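MmeI (PDB 5HR4) is a Type IIL restriction-modification enzyme that binds DNA and probably methylates adenine at N6 with S-adenosyl-L-methionine as methyl donor. Local coordinates at residues V179-E182 and L188-V191; W334-K339 and L348-K353; Q432-I437 and F445-L450; I464-V469 and A522-T527. One frame throughout, in Å; residues are numbered along the deposited sequence.

Contact 1 (V179-E182 and L188-V191); sequences VGYE and LYLV
Tyr181, in the loop after helix 163-178, and Tyr189, on helix 183-200, have CA atoms 9.4 Å apart, so the backbones stay well separated and the two rings bridge the distance. Just before Tyr181, Gly180 takes positive phi at a Schellman motif that ends the first helix. Tyr181 holds its CG anti to the backbone N (chi1 -160°), which carries the ring over to the second helix. The two side chains cross at about a right angle, with ring planes inclined at 69° and centroids 5.3 Å apart, an oblique aromatic pair. The closest touch is Tyr181 OH against Tyr189 CD2 at 3.4 Å, while Tyr181 CE2 rests 3.9 Å from Tyr189 CB. That hydroxyl is hydrogen-bonded to Pro267 O, which fixes where the phenol end sits; Tyr189 in turn meets Phe233 edge-to-face. A leucine in place of Tyr181 would probably leave the Pro267 carbonyl without its hydroxyl partner and open a gap beside the Tyr189 ring. About 12 Å separate the side chain of Tyr189 from that of Cys283, a calcium ligand. This is a tight connection between two consecutive helices, the first closed by a Schellman motif and the bend packed with aromatic rings.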
loop_
_atom_site.group_PDB
_atom_site.type_symbol
_atom_site.label_atom_id
_atom_site.label_comp_id
_atom_site.label_asym_id
_atom_site.label_seq_id
_atom_site.Cartn_x
_atom_site.Cartn_y
_atom_site.Cartn_z
ATOM N N VAL A 179 17.812 18.782 -20.868
ATOM C CA VAL A 179 18.347 19.417 -22.072
ATOM C C VAL A 179 17.501 19.065 -23.290
ATOM O O VAL A 179 17.854 19.424 -24.418
ATOM C CB VAL A 179 19.823 19.047 -22.319
ATOM C CG1 VAL A 179 20.626 19.184 -21.037
ATOM C CG2 VAL A 179 19.954 17.637 -22.932
ATOM N N GLY A 180 16.388 18.363 -23.070
ATOM C CA GLY A 180 15.427 18.067 -24.114
ATOM C C GLY A 180 15.506 16.681 -24.717
ATOM O O GLY A 180 14.872 16.438 -25.754
ATOM N N TYR A 181 16.282 15.770 -24.119
ATOM C CA TYR A 181 16.311 14.375 -24.553
ATOM C C TYR A 181 15.293 13.630 -23.707
ATOM O O TYR A 181 15.598 13.070 -22.653
ATOM C CB TYR A 181 17.699 13.787 -24.433
ATOM C CG TYR A 181 17.860 12.564 -25.299
ATOM C CD1 TYR A 181 18.315 12.684 -26.604
ATOM C CD2 TYR A 181 17.546 11.292 -24.817
ATOM C CE1 TYR A 181 18.455 11.593 -27.409
ATOM C CE2 TYR A 181 17.685 10.180 -25.620
ATOM C CZ TYR A 181 18.142 10.338 -26.921
ATOM O OH TYR A 181 18.298 9.250 -27.748
ATOM N N GLU A 182 14.064 13.631 -24.189
ATOM C CA GLU A 182 12.871 13.353 -23.413
ATOM C C GLU A 182 12.190 12.124 -23.982
ATOM O O GLU A 182 12.490 11.683 -25.085
ATOM C CB GLU A 182 11.913 14.560 -23.464
ATOM N N LEU A 188 14.734 4.480 -23.179
ATOM C CA LEU A 188 15.482 3.363 -23.741
ATOM C C LEU A 188 16.972 3.666 -23.831
ATOM O O LEU A 188 17.792 2.745 -23.706
ATOM C CB LEU A 188 14.911 2.994 -25.104
ATOM C CG LEU A 188 15.558 1.990 -26.069
ATOM C CD1 LEU A 188 15.937 0.681 -25.413
ATOM C CD2 LEU A 188 14.572 1.734 -27.169
ATOM N N TYR A 189 17.350 4.929 -24.037
ATOM C CA TYR A 189 18.764 5.287 -23.953
ATOM C C TYR A 189 19.342 4.842 -22.620
ATOM O O TYR A 189 20.396 4.199 -22.563
ATOM C CB TYR A 189 18.934 6.794 -24.125
ATOM C CG TYR A 189 20.307 7.252 -24.577
ATOM C CD1 TYR A 189 21.318 7.483 -23.657
ATOM C CD2 TYR A 189 20.574 7.495 -25.922
ATOM C CE1 TYR A 189 22.571 7.915 -24.056
ATOM C CE2 TYR A 189 21.820 7.921 -26.332
ATOM C CZ TYR A 189 22.823 8.128 -25.400
ATOM O OH TYR A 189 24.077 8.568 -25.808
ATOM N N LEU A 190 18.628 5.131 -21.532
ATOM C CA LEU A 190 19.191 4.938 -20.202
ATOM C C LEU A 190 19.247 3.457 -19.850
ATOM O O LEU A 190 20.278 2.939 -19.401
ATOM C CB LEU A 190 18.360 5.713 -19.185
ATOM C CG LEU A 190 19.085 6.004 -17.871
ATOM C CD1 LEU A 190 19.962 7.264 -17.980
ATOM C CD2 LEU A 190 18.088 6.104 -16.731
ATOM N N VAL A 191 18.144 2.754 -20.082
ATOM C CA VAL A 191 18.116 1.312 -19.891
ATOM C C VAL A 191 19.167 0.607 -20.761
ATOM O O VAL A 191 19.742 -0.406 -20.351
ATOM C CB VAL A 191 16.677 0.833 -20.160
ATOM C CG1 VAL A 191 16.603 -0.115 -21.356
ATOM C CG2 VAL A 191 16.036 0.258 -18.888
#

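Contact 2 (W334-K339 and L348-K353)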
loop_
_atom_site.group_PDB
_atom_site.type_symbol
_atom_site.label_atom_id
_atom_site.label_comp_id
_atom_site.label_asym_id
_atom_site.label_seq_id
_atom_site.Cartn_x
_atom_site.Cartn_y
_atom_site.Cartn_z
ATOM N N TRP A 334 8.704 -26.694 -4.372
ATOM C CA TRP A 334 9.824 -27.364 -3.718
ATOM C C TRP A 334 9.394 -28.676 -3.066
ATOM O O TRP A 334 10.140 -29.666 -3.097
ATOM C CB TRP A 334 10.476 -26.430 -2.706
ATOM C CG TRP A 334 11.443 -25.527 -3.370
ATOM C CD1 TRP A 334 11.228 -24.230 -3.770
ATOM C CD2 TRP A 334 12.774 -25.851 -3.757
ATOM N NE1 TRP A 334 12.358 -23.730 -4.361
ATOM C CE2 TRP A 334 13.323 -24.706 -4.367
ATOM C CE3 TRP A 334 13.567 -26.990 -3.622
ATOM C CZ2 TRP A 334 14.625 -24.670 -4.853
ATOM C CZ3 TRP A 334 14.861 -26.951 -4.096
ATOM C CH2 TRP A 334 15.376 -25.800 -4.711
ATOM N N VAL A 335 8.195 -28.721 -2.490
ATOM C CA VAL A 335 7.689 -30.003 -2.021
ATOM C C VAL A 335 7.619 -30.977 -3.185
ATOM O O VAL A 335 8.156 -32.086 -3.116
ATOM C CB VAL A 335 6.328 -29.830 -1.316
ATOM C CG1 VAL A 335 5.647 -31.166 -1.060
ATOM C CG2 VAL A 335 6.514 -29.084 -0.008
ATOM N N GLU A 336 7.008 -30.560 -4.294
ATOM C CA GLU A 336 6.900 -31.463 -5.437
ATOM C C GLU A 336 8.277 -31.894 -5.920
ATOM O O GLU A 336 8.493 -33.075 -6.218
ATOM C CB GLU A 336 6.105 -30.808 -6.565
ATOM C CG GLU A 336 5.843 -31.710 -7.787
ATOM C CD GLU A 336 5.083 -30.979 -8.904
ATOM O OE1 GLU A 336 4.641 -29.830 -8.655
ATOM O OE2 GLU A 336 4.926 -31.533 -10.023
ATOM N N PHE A 337 9.236 -30.961 -5.956
ATOM C CA PHE A 337 10.594 -31.314 -6.354
ATOM C C PHE A 337 11.161 -32.407 -5.461
ATOM O O PHE A 337 11.635 -33.437 -5.944
ATOM C CB PHE A 337 11.506 -30.091 -6.322
ATOM C CG PHE A 337 12.945 -30.416 -6.611
ATOM C CD1 PHE A 337 13.315 -30.967 -7.839
ATOM C CD2 PHE A 337 13.931 -30.189 -5.654
ATOM C CE1 PHE A 337 14.658 -31.290 -8.104
ATOM C CE2 PHE A 337 15.270 -30.491 -5.907
ATOM C CZ PHE A 337 15.635 -31.055 -7.134
ATOM N N GLU A 338 11.094 -32.216 -4.151
ATOM C CA GLU A 338 11.667 -33.205 -3.254
ATOM C C GLU A 338 10.975 -34.563 -3.349
ATOM O O GLU A 338 11.587 -35.580 -3.015
ATOM C CB GLU A 338 11.644 -32.666 -1.830
ATOM C CG GLU A 338 12.472 -31.374 -1.637
ATOM C CD GLU A 338 13.991 -31.550 -1.864
ATOM O OE1 GLU A 338 14.475 -32.697 -2.003
ATOM O OE2 GLU A 338 14.717 -30.531 -1.880
ATOM N N LYS A 339 9.738 -34.627 -3.833
ATOM C CA LYS A 339 9.059 -35.916 -3.892
ATOM C C LYS A 339 9.387 -36.711 -5.157
ATOM O O LYS A 339 9.259 -37.941 -5.154
ATOM C CB LYS A 339 7.546 -35.699 -3.768
ATOM C CG LYS A 339 6.711 -36.967 -3.775
ATOM C CD LYS A 339 5.331 -36.707 -3.201
ATOM C CE LYS A 339 4.608 -35.616 -3.958
ATOM N NZ LYS A 339 3.199 -35.492 -3.488
ATOM N N LEU A 348 11.614 -35.420 -15.241
ATOM C CA LEU A 348 11.499 -34.876 -16.591
ATOM C C LEU A 348 10.153 -34.187 -16.785
ATOM O O LEU A 348 10.084 -33.060 -17.293
ATOM C CB LEU A 348 11.695 -35.994 -17.615
ATOM C CG LEU A 348 13.157 -36.404 -17.811
ATOM C CD1 LEU A 348 13.291 -37.846 -18.308
ATOM C CD2 LEU A 348 13.824 -35.434 -18.769
ATOM N N ALA A 349 9.068 -34.851 -16.377
ATOM C CA ALA A 349 7.757 -34.221 -16.464
ATOM C C ALA A 349 7.714 -32.953 -15.616
ATOM O O ALA A 349 7.099 -31.952 -16.014
ATOM C CB ALA A 349 6.668 -35.210 -16.041
ATOM N N PHE A 350 8.403 -32.966 -14.465
ATOM C CA PHE A 350 8.464 -31.787 -13.604
ATOM C C PHE A 350 9.176 -30.629 -14.290
ATOM O O PHE A 350 8.773 -29.469 -14.134
ATOM C CB PHE A 350 9.159 -32.137 -12.293
ATOM C CG PHE A 350 9.201 -31.011 -11.297
ATOM C CD1 PHE A 350 8.057 -30.620 -10.622
ATOM C CD2 PHE A 350 10.397 -30.366 -11.007
ATOM C CE1 PHE A 350 8.096 -29.599 -9.690
ATOM C CE2 PHE A 350 10.448 -29.333 -10.072
ATOM C CZ PHE A 350 9.298 -28.951 -9.414
ATOM N N HIS A 351 10.228 -30.916 -15.062
ATOM C CA HIS A 351 10.887 -29.832 -15.781
ATOM C C HIS A 351 9.947 -29.201 -16.798
ATOM O O HIS A 351 9.799 -27.971 -16.841
ATOM C CB HIS A 351 12.148 -30.310 -16.482
ATOM C CG HIS A 351 13.154 -29.222 -16.680
ATOM N ND1 HIS A 351 14.387 -29.432 -17.261
ATOM C CD2 HIS A 351 13.115 -27.912 -16.339
ATOM C CE1 HIS A 351 15.065 -28.298 -17.269
ATOM N NE2 HIS A 351 14.316 -27.360 -16.713
ATOM N N LYS A 352 9.323 -30.030 -17.644
ATOM C CA LYS A 352 8.404 -29.506 -18.649
ATOM C C LYS A 352 7.289 -28.709 -17.998
ATOM O O LYS A 352 6.854 -27.692 -18.554
ATOM C CB LYS A 352 7.827 -30.639 -19.503
ATOM N N LYS A 353 6.842 -29.125 -16.807
ATOM C CA LYS A 353 5.854 -28.328 -16.086
ATOM C C LYS A 353 6.421 -26.970 -15.685
ATOM O O LYS A 353 5.716 -25.959 -15.762
ATOM C CB LYS A 353 5.337 -29.066 -14.848
ATOM C CG LYS A 353 4.038 -28.450 -14.309
ATOM C CD LYS A 353 4.062 -28.232 -12.796
ATOM C CE LYS A 353 3.539 -29.442 -12.039
ATOM N NZ LYS A 353 3.460 -29.201 -10.569
#
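Glu336 and Phe337 meet Phe350 and Lys353 across an antiparallel helix pair, helices 318-340 and 344-355, which a short turn joins into an alpha-alpha hairpin in the methyltransferase part of the chain. The axes of the two short segments run at 157° and come within 10.8 Å of each other. Phe350 fills the space between them. Its CG lies anti to the backbone N (chi1 -176°), sending the ring straight across to the first helix, where it is met in two different ways. Over one face sits the backbone of Phe337 at CA, and Phe337 CB packs 4.0 Å from Phe350 CZ; the two phenylalanine side chains cross at about a right angle. At the rim, the carboxylate of Glu336 lies near the ring plane, with Glu336 OE2 3.3 Å from Phe350 CD1, and its own plane is turned 71° from that of the ring. Glu336 reaches this place with an extended chain. Lys353 comes from the opposite direction, bent at its second and third torsions, and forms a salt bridge from NZ to Glu336 OE1. The modelled separation is too short to be taken literally at this resolution. On the inner side, Val384 of helix 368-388 touches both Phe337 and Phe350. The chemistry is therefore layered: apolar rings face the domain interior, and an ion pair lies toward the exposed flank. The edge of Phe350, with its slightly positive hydrogens, probably suits the carboxylate oxygens, and the lysine would help keep Glu336 ionised.

Contact 3 (Q432-I437 and F445-L450); sequences QMNMKI and FARIPL
Asn434 and Phe445 are tied together through one hydroxyl, Ser438 OG, which takes a hydrogen bond from Phe445 N and gives one to Asn434 O. The contact sits in a beta-alpha-beta crossover of the Rossmann-like methyltransferase domain: helix 416-440 links strand 409-413 to its parallel neighbour 455-458, and 445-450 belongs to the loop leading into that second strand. Here the chain doubles back against the helix it has just left, bringing the CA atoms of Asn434 and Ala446 to 5.7 Å. Asn434 is the central side chain. Its CG lies anti to the carbonyl carbon (chi1 -58°), which brings the amide up to both Phe445 and Arg447. The oxygen comes up to the ring edge, near its plane, with Asn434 OD1 3.6 Å from Phe445 CE2, and the amide plane stands 82° from the ring. Both ends of the amide are also held by outside partners: OD1 accepts from Arg378 NH2, and ND2 donates to Asp430 OD2. The other oxygen of Asp430 makes a salt bridge with Arg447 NH1, so one carboxylate serves both segments and probably offsets the closeness of the two arginines. Arg447 NH2 is hydrogen-bonded to Ile404 O, and the chain, extended from CG to NE, crosses Asn434 at about a right angle. Farther along the helix, Ile437 CG2 lies 4.3 Å from Phe445 CD2, adding an apolar touch. At the nitrogen end of the amide, Asn434 ND2 rests against the aliphatic part of the arginine, 3.8 Å from Arg447 CD.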
loop_
_atom_site.group_PDB
_atom_site.type_symbol
_atom_site.label_atom_id
_atom_site.label_comp_id
_atom_site.label_asym_id
_atom_site.label_seq_id
_atom_site.Cartn_x
_atom_site.Cartn_y
_atom_site.Cartn_z
ATOM N N GLN A 432 22.763 -13.113 -14.722
ATOM C CA GLN A 432 23.247 -13.418 -13.381
ATOM C C GLN A 432 23.074 -14.896 -13.057
ATOM O O GLN A 432 23.993 -15.531 -12.531
ATOM C CB GLN A 432 22.532 -12.556 -12.344
ATOM C CG GLN A 432 23.284 -11.273 -12.018
ATOM C CD GLN A 432 22.463 -10.338 -11.180
ATOM O OE1 GLN A 432 21.237 -10.454 -11.138
ATOM N NE2 GLN A 432 23.129 -9.411 -10.485
ATOM N N MET A 433 21.921 -15.471 -13.409
ATOM C CA MET A 433 21.692 -16.885 -13.157
ATOM C C MET A 433 22.511 -17.765 -14.095
ATOM O O MET A 433 23.050 -18.799 -13.669
ATOM C CB MET A 433 20.206 -17.209 -13.273
ATOM C CG MET A 433 19.369 -16.509 -12.227
ATOM S SD MET A 433 20.001 -16.712 -10.535
ATOM C CE MET A 433 19.979 -18.480 -10.388
ATOM N N ASN A 434 22.620 -17.388 -15.371
ATOM C CA ASN A 434 23.462 -18.174 -16.269
ATOM C C ASN A 434 24.882 -18.261 -15.729
ATOM O O ASN A 434 25.517 -19.323 -15.806
ATOM C CB ASN A 434 23.451 -17.588 -17.690
ATOM C CG ASN A 434 22.056 -17.512 -18.271
ATOM O OD1 ASN A 434 21.188 -18.308 -17.927
ATOM N ND2 ASN A 434 21.818 -16.524 -19.131
ATOM N N MET A 435 25.387 -17.164 -15.150
ATOM C CA MET A 435 26.707 -17.218 -14.534
ATOM C C MET A 435 26.702 -18.143 -13.316
ATOM O O MET A 435 27.677 -18.868 -13.078
ATOM C CB MET A 435 27.189 -15.814 -14.141
ATOM C CG MET A 435 27.678 -14.899 -15.287
ATOM S SD MET A 435 28.703 -15.621 -16.613
ATOM C CE MET A 435 30.002 -16.435 -15.655
ATOM N N LYS A 436 25.609 -18.147 -12.542
ATOM C CA LYS A 436 25.566 -19.003 -11.361
ATOM C C LYS A 436 25.516 -20.483 -11.743
ATOM O O LYS A 436 26.170 -21.316 -11.105
ATOM C CB LYS A 436 24.382 -18.623 -10.466
ATOM N N ILE A 437 24.767 -20.839 -12.790
ATOM C CA ILE A 437 24.778 -22.242 -13.207
ATOM C C ILE A 437 26.113 -22.596 -13.853
ATOM O O ILE A 437 26.616 -23.707 -13.676
ATOM C CB ILE A 437 23.597 -22.574 -14.136
ATOM C CG1 ILE A 437 23.272 -24.059 -14.021
ATOM C CG2 ILE A 437 23.940 -22.277 -15.583
ATOM C CD1 ILE A 437 21.985 -24.471 -14.715
ATOM N N PHE A 445 28.070 -20.717 -19.951
ATOM C CA PHE A 445 26.796 -20.733 -20.650
ATOM C C PHE A 445 26.128 -19.378 -20.484
ATOM O O PHE A 445 25.805 -18.990 -19.355
ATOM C CB PHE A 445 25.911 -21.843 -20.113
ATOM C CG PHE A 445 24.488 -21.725 -20.527
ATOM C CD1 PHE A 445 24.060 -22.254 -21.738
ATOM C CD2 PHE A 445 23.560 -21.094 -19.706
ATOM C CE1 PHE A 445 22.735 -22.151 -22.119
ATOM C CE2 PHE A 445 22.232 -20.993 -20.080
ATOM C CZ PHE A 445 21.819 -21.522 -21.287
ATOM N N ALA A 446 25.918 -18.671 -21.602
ATOM C CA ALA A 446 25.256 -17.373 -21.605
ATOM C C ALA A 446 24.215 -17.327 -22.717
ATOM O O ALA A 446 24.335 -18.001 -23.744
ATOM C CB ALA A 446 26.247 -16.219 -21.781
ATOM N N ARG A 447 23.185 -16.515 -22.498
ATOM C CA ARG A 447 22.162 -16.298 -23.504
ATOM C C ARG A 447 22.360 -14.942 -24.173
ATOM O O ARG A 447 21.497 -14.053 -24.089
ATOM C CB ARG A 447 20.770 -16.432 -22.886
ATOM C CG ARG A 447 20.398 -17.851 -22.584
ATOM C CD ARG A 447 19.244 -17.901 -21.623
ATOM N NE ARG A 447 18.491 -19.148 -21.755
ATOM C CZ ARG A 447 17.660 -19.623 -20.831
ATOM N NH1 ARG A 447 17.479 -18.964 -19.687
ATOM N NH2 ARG A 447 17.008 -20.761 -21.045
ATOM N N ILE A 448 23.493 -14.803 -24.856
ATOM C CA ILE A 448 23.807 -13.642 -25.681
ATOM C C ILE A 448 24.101 -14.130 -27.093
ATOM O O ILE A 448 24.911 -15.041 -27.263
ATOM C CB ILE A 448 25.007 -12.846 -25.142
ATOM C CG1 ILE A 448 24.772 -12.471 -23.671
ATOM C CG2 ILE A 448 25.250 -11.604 -26.003
ATOM C CD1 ILE A 448 23.594 -11.581 -23.460
ATOM N N PRO A 449 23.509 -13.531 -28.138
ATOM C CA PRO A 449 22.609 -12.386 -28.114
ATOM C C PRO A 449 21.224 -12.695 -27.539
ATOM O O PRO A 449 20.822 -13.853 -27.372
ATOM C CB PRO A 449 22.512 -12.010 -29.603
ATOM C CG PRO A 449 22.683 -13.263 -30.282
ATOM C CD PRO A 449 23.764 -13.959 -29.521
ATOM N N LEU A 450 20.487 -11.619 -27.281
ATOM C CA LEU A 450 19.195 -11.693 -26.618
ATOM C C LEU A 450 18.157 -12.232 -27.595
ATOM O O LEU A 450 17.622 -11.494 -28.421
ATOM C CB LEU A 450 18.825 -10.310 -26.091
ATOM C CG LEU A 450 19.841 -9.777 -25.069
ATOM C CD1 LEU A 450 19.615 -8.308 -24.731
ATOM C CD2 LEU A 450 19.813 -10.639 -23.790
#

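Contact 4 (I464-V469 and A522-T527)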
loop_
_atom_site.group_PDB
_atom_site.type_symbol
_atom_site.label_atom_id
_atom_site.label_comp_id
_atom_site.label_asym_id
_atom_site.label_seq_id
_atom_site.Cartn_x
_atom_site.Cartn_y
_atom_site.Cartn_z
ATOM N N ILE A 464 -7.548 -1.737 -20.601
ATOM C CA ILE A 464 -7.329 -2.703 -21.672
ATOM C C ILE A 464 -7.898 -4.072 -21.286
ATOM O O ILE A 464 -8.258 -4.332 -20.137
ATOM C CB ILE A 464 -5.838 -2.835 -22.029
ATOM C CG1 ILE A 464 -5.044 -3.323 -20.814
ATOM C CG2 ILE A 464 -5.283 -1.535 -22.551
ATOM C CD1 ILE A 464 -3.605 -3.605 -21.153
ATOM N N ASP A 465 -7.931 -4.967 -22.265
ATOM C CA ASP A 465 -8.257 -6.365 -22.028
ATOM C C ASP A 465 -6.959 -7.130 -21.756
ATOM O O ASP A 465 -6.094 -7.215 -22.639
ATOM C CB ASP A 465 -8.999 -6.940 -23.238
ATOM C CG ASP A 465 -9.545 -8.337 -22.995
ATOM O OD1 ASP A 465 -9.532 -8.816 -21.840
ATOM O OD2 ASP A 465 -10.013 -8.954 -23.970
ATOM N N TRP A 466 -6.822 -7.690 -20.542
ATOM C CA TRP A 466 -5.585 -8.397 -20.201
ATOM C C TRP A 466 -5.231 -9.484 -21.218
ATOM O O TRP A 466 -4.046 -9.737 -21.458
ATOM C CB TRP A 466 -5.668 -8.982 -18.778
ATOM C CG TRP A 466 -5.603 -7.897 -17.722
ATOM C CD1 TRP A 466 -5.436 -6.562 -17.945
ATOM C CD2 TRP A 466 -5.700 -8.049 -16.298
ATOM N NE1 TRP A 466 -5.435 -5.870 -16.767
ATOM C CE2 TRP A 466 -5.597 -6.756 -15.735
ATOM C CE3 TRP A 466 -5.857 -9.145 -15.447
ATOM C CZ2 TRP A 466 -5.655 -6.531 -14.354
ATOM C CZ3 TRP A 466 -5.911 -8.919 -14.077
ATOM C CH2 TRP A 466 -5.809 -7.626 -13.547
ATOM N N ASN A 467 -6.230 -10.109 -21.856
ATOM C CA ASN A 467 -5.936 -11.136 -22.860
ATOM C C ASN A 467 -5.081 -10.627 -24.023
ATOM O O ASN A 467 -4.522 -11.442 -24.761
ATOM C CB ASN A 467 -7.225 -11.753 -23.413
ATOM C CG ASN A 467 -7.917 -12.654 -22.405
ATOM O OD1 ASN A 467 -7.474 -13.788 -22.143
ATOM N ND2 ASN A 467 -9.012 -12.159 -21.831
ATOM N N ASP A 468 -4.950 -9.316 -24.222
ATOM C CA ASP A 468 -4.018 -8.882 -25.260
ATOM C C ASP A 468 -2.562 -9.028 -24.825
ATOM O O ASP A 468 -1.670 -9.109 -25.679
ATOM C CB ASP A 468 -4.307 -7.441 -25.668
ATOM C CG ASP A 468 -5.710 -7.263 -26.187
ATOM O OD1 ASP A 468 -6.279 -8.267 -26.673
ATOM O OD2 ASP A 468 -6.238 -6.127 -26.106
ATOM N N VAL A 469 -2.301 -9.068 -23.523
ATOM C CA VAL A 469 -0.959 -9.329 -23.022
ATOM C C VAL A 469 -0.694 -10.822 -22.937
ATOM O O VAL A 469 0.405 -11.283 -23.264
ATOM C CB VAL A 469 -0.766 -8.658 -21.648
ATOM C CG1 VAL A 469 0.680 -8.832 -21.150
ATOM C CG2 VAL A 469 -1.169 -7.197 -21.734
ATOM N N ALA A 522 -10.654 -10.919 -11.358
ATOM C CA ALA A 522 -11.793 -11.820 -11.181
ATOM C C ALA A 522 -12.516 -12.083 -12.497
ATOM O O ALA A 522 -12.979 -13.200 -12.740
ATOM C CB ALA A 522 -12.761 -11.259 -10.147
ATOM N N HIS A 523 -12.630 -11.071 -13.359
ATOM C CA HIS A 523 -13.239 -11.303 -14.667
ATOM C C HIS A 523 -12.290 -12.060 -15.591
ATOM O O HIS A 523 -12.713 -12.950 -16.335
ATOM C CB HIS A 523 -13.677 -9.974 -15.292
ATOM C CG HIS A 523 -14.982 -9.460 -14.756
ATOM N ND1 HIS A 523 -15.073 -8.358 -13.929
ATOM C CD2 HIS A 523 -16.250 -9.913 -14.913
ATOM C CE1 HIS A 523 -16.339 -8.148 -13.610
ATOM N NE2 HIS A 523 -17.073 -9.077 -14.195
ATOM N N TYR A 524 -10.999 -11.745 -15.521
ATOM C CA TYR A 524 -10.009 -12.391 -16.369
ATOM C C TYR A 524 -9.948 -13.900 -16.141
ATOM O O TYR A 524 -9.882 -14.680 -17.098
ATOM C CB TYR A 524 -8.654 -11.753 -16.098
ATOM C CG TYR A 524 -7.488 -12.352 -16.848
ATOM C CD1 TYR A 524 -7.335 -12.154 -18.212
ATOM C CD2 TYR A 524 -6.512 -13.072 -16.185
ATOM C CE1 TYR A 524 -6.253 -12.689 -18.891
ATOM C CE2 TYR A 524 -5.429 -13.602 -16.857
ATOM C CZ TYR A 524 -5.304 -13.405 -18.203
ATOM O OH TYR A 524 -4.224 -13.923 -18.878
ATOM N N ILE A 525 -9.947 -14.338 -14.879
ATOM C CA ILE A 525 -9.770 -15.764 -14.606
ATOM C C ILE A 525 -11.062 -16.538 -14.756
ATOM O O ILE A 525 -11.055 -17.768 -14.608
ATOM C CB ILE A 525 -9.185 -16.028 -13.200
ATOM C CG1 ILE A 525 -10.184 -15.661 -12.108
ATOM C CG2 ILE A 525 -7.902 -15.241 -13.005
ATOM C CD1 ILE A 525 -9.683 -16.002 -10.718
ATOM N N GLN A 526 -12.173 -15.858 -15.044
ATOM C CA GLN A 526 -13.444 -16.560 -15.185
ATOM C C GLN A 526 -13.360 -17.637 -16.261
ATOM O O GLN A 526 -14.073 -18.644 -16.183
ATOM C CB GLN A 526 -14.560 -15.553 -15.498
ATOM C CG GLN A 526 -15.928 -15.913 -14.923
ATOM C CD GLN A 526 -15.967 -15.865 -13.397
ATOM O OE1 GLN A 526 -15.711 -14.822 -12.797
ATOM N NE2 GLN A 526 -16.287 -16.997 -12.763
ATOM N N THR A 527 -12.465 -17.466 -17.247
ATOM C CA THR A 527 -12.290 -18.425 -18.332
ATOM C C THR A 527 -11.293 -19.537 -18.011
ATOM O O THR A 527 -11.132 -20.447 -18.834
ATOM C CB THR A 527 -11.835 -17.714 -19.627
ATOM O OG1 THR A 527 -10.589 -17.048 -19.402
ATOM C CG2 THR A 527 -12.847 -16.678 -20.079
#
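Trp466 and Tyr524 face each other with their CA atoms 7.1 Å apart, and their conformations explain the fit. Tyr524 holds CG anti to its own N (chi1 177°), pointing the phenol from helix 517-524 at Trp466. In Trp466 the second torsion is near zero (chi2 -3°): CD1 eclipses CA, and the six-membered ring swings to the far side. This turns the CE3 edge onto the face of Tyr524, with Trp466 CE3 3.9 Å from Tyr524 CG. The pair is an offset edge-to-face stack, planes at 64° and centroids 5.7 Å apart. Nearer the backbone, Trp466 CB approaches Tyr524 CD1 to 3.6 Å. Asn467 crosses the phenol obliquely, its OD1 3.6 Å from Tyr524 CE1; that oxygen accepts from Ala472 N. The polar ends of the rings are secured, Tyr524 OH on Leu470 O and Trp466 NE1 on Ala461 O. With a valine in place of Tyr524, the indole edge would probably face a gap and the Leu470 carbonyl would lose its hydroxyl. Trp466 also meets Phe360 edge-to-face, and Tyr524 touches Ile478, so this pair packs loop and helix onto the central sheet of a Rossmann-like methyltransferase domain, with the Trp466 side chain about 8 Å from sinefungin.

Contacts 1 and 4 are the buried ones, and each pairs two aromatics; in contact 1 the Tyr181 hydroxyl bonds to a carbonyl of another loop, while in contact 4 both polar ring groups bond to carbonyls of the loop that carries Trp466. Contact 1 joins a loop to helix 183-200, whose 188-191 lies in the helicase spacer region; contact 4 packs against the methyltransferase sheet near sinefungin. Contacts 2 and 3 are only partly buried and bring in charge, a direct ion pair in contact 2, a network shared through Asp430 in contact 3. Both lean on helix 368-388, with nearest atoms about 8 Å apart. Helix 416-440, which carries 432-437, also touches 188-191, connecting contacts 1 and 3.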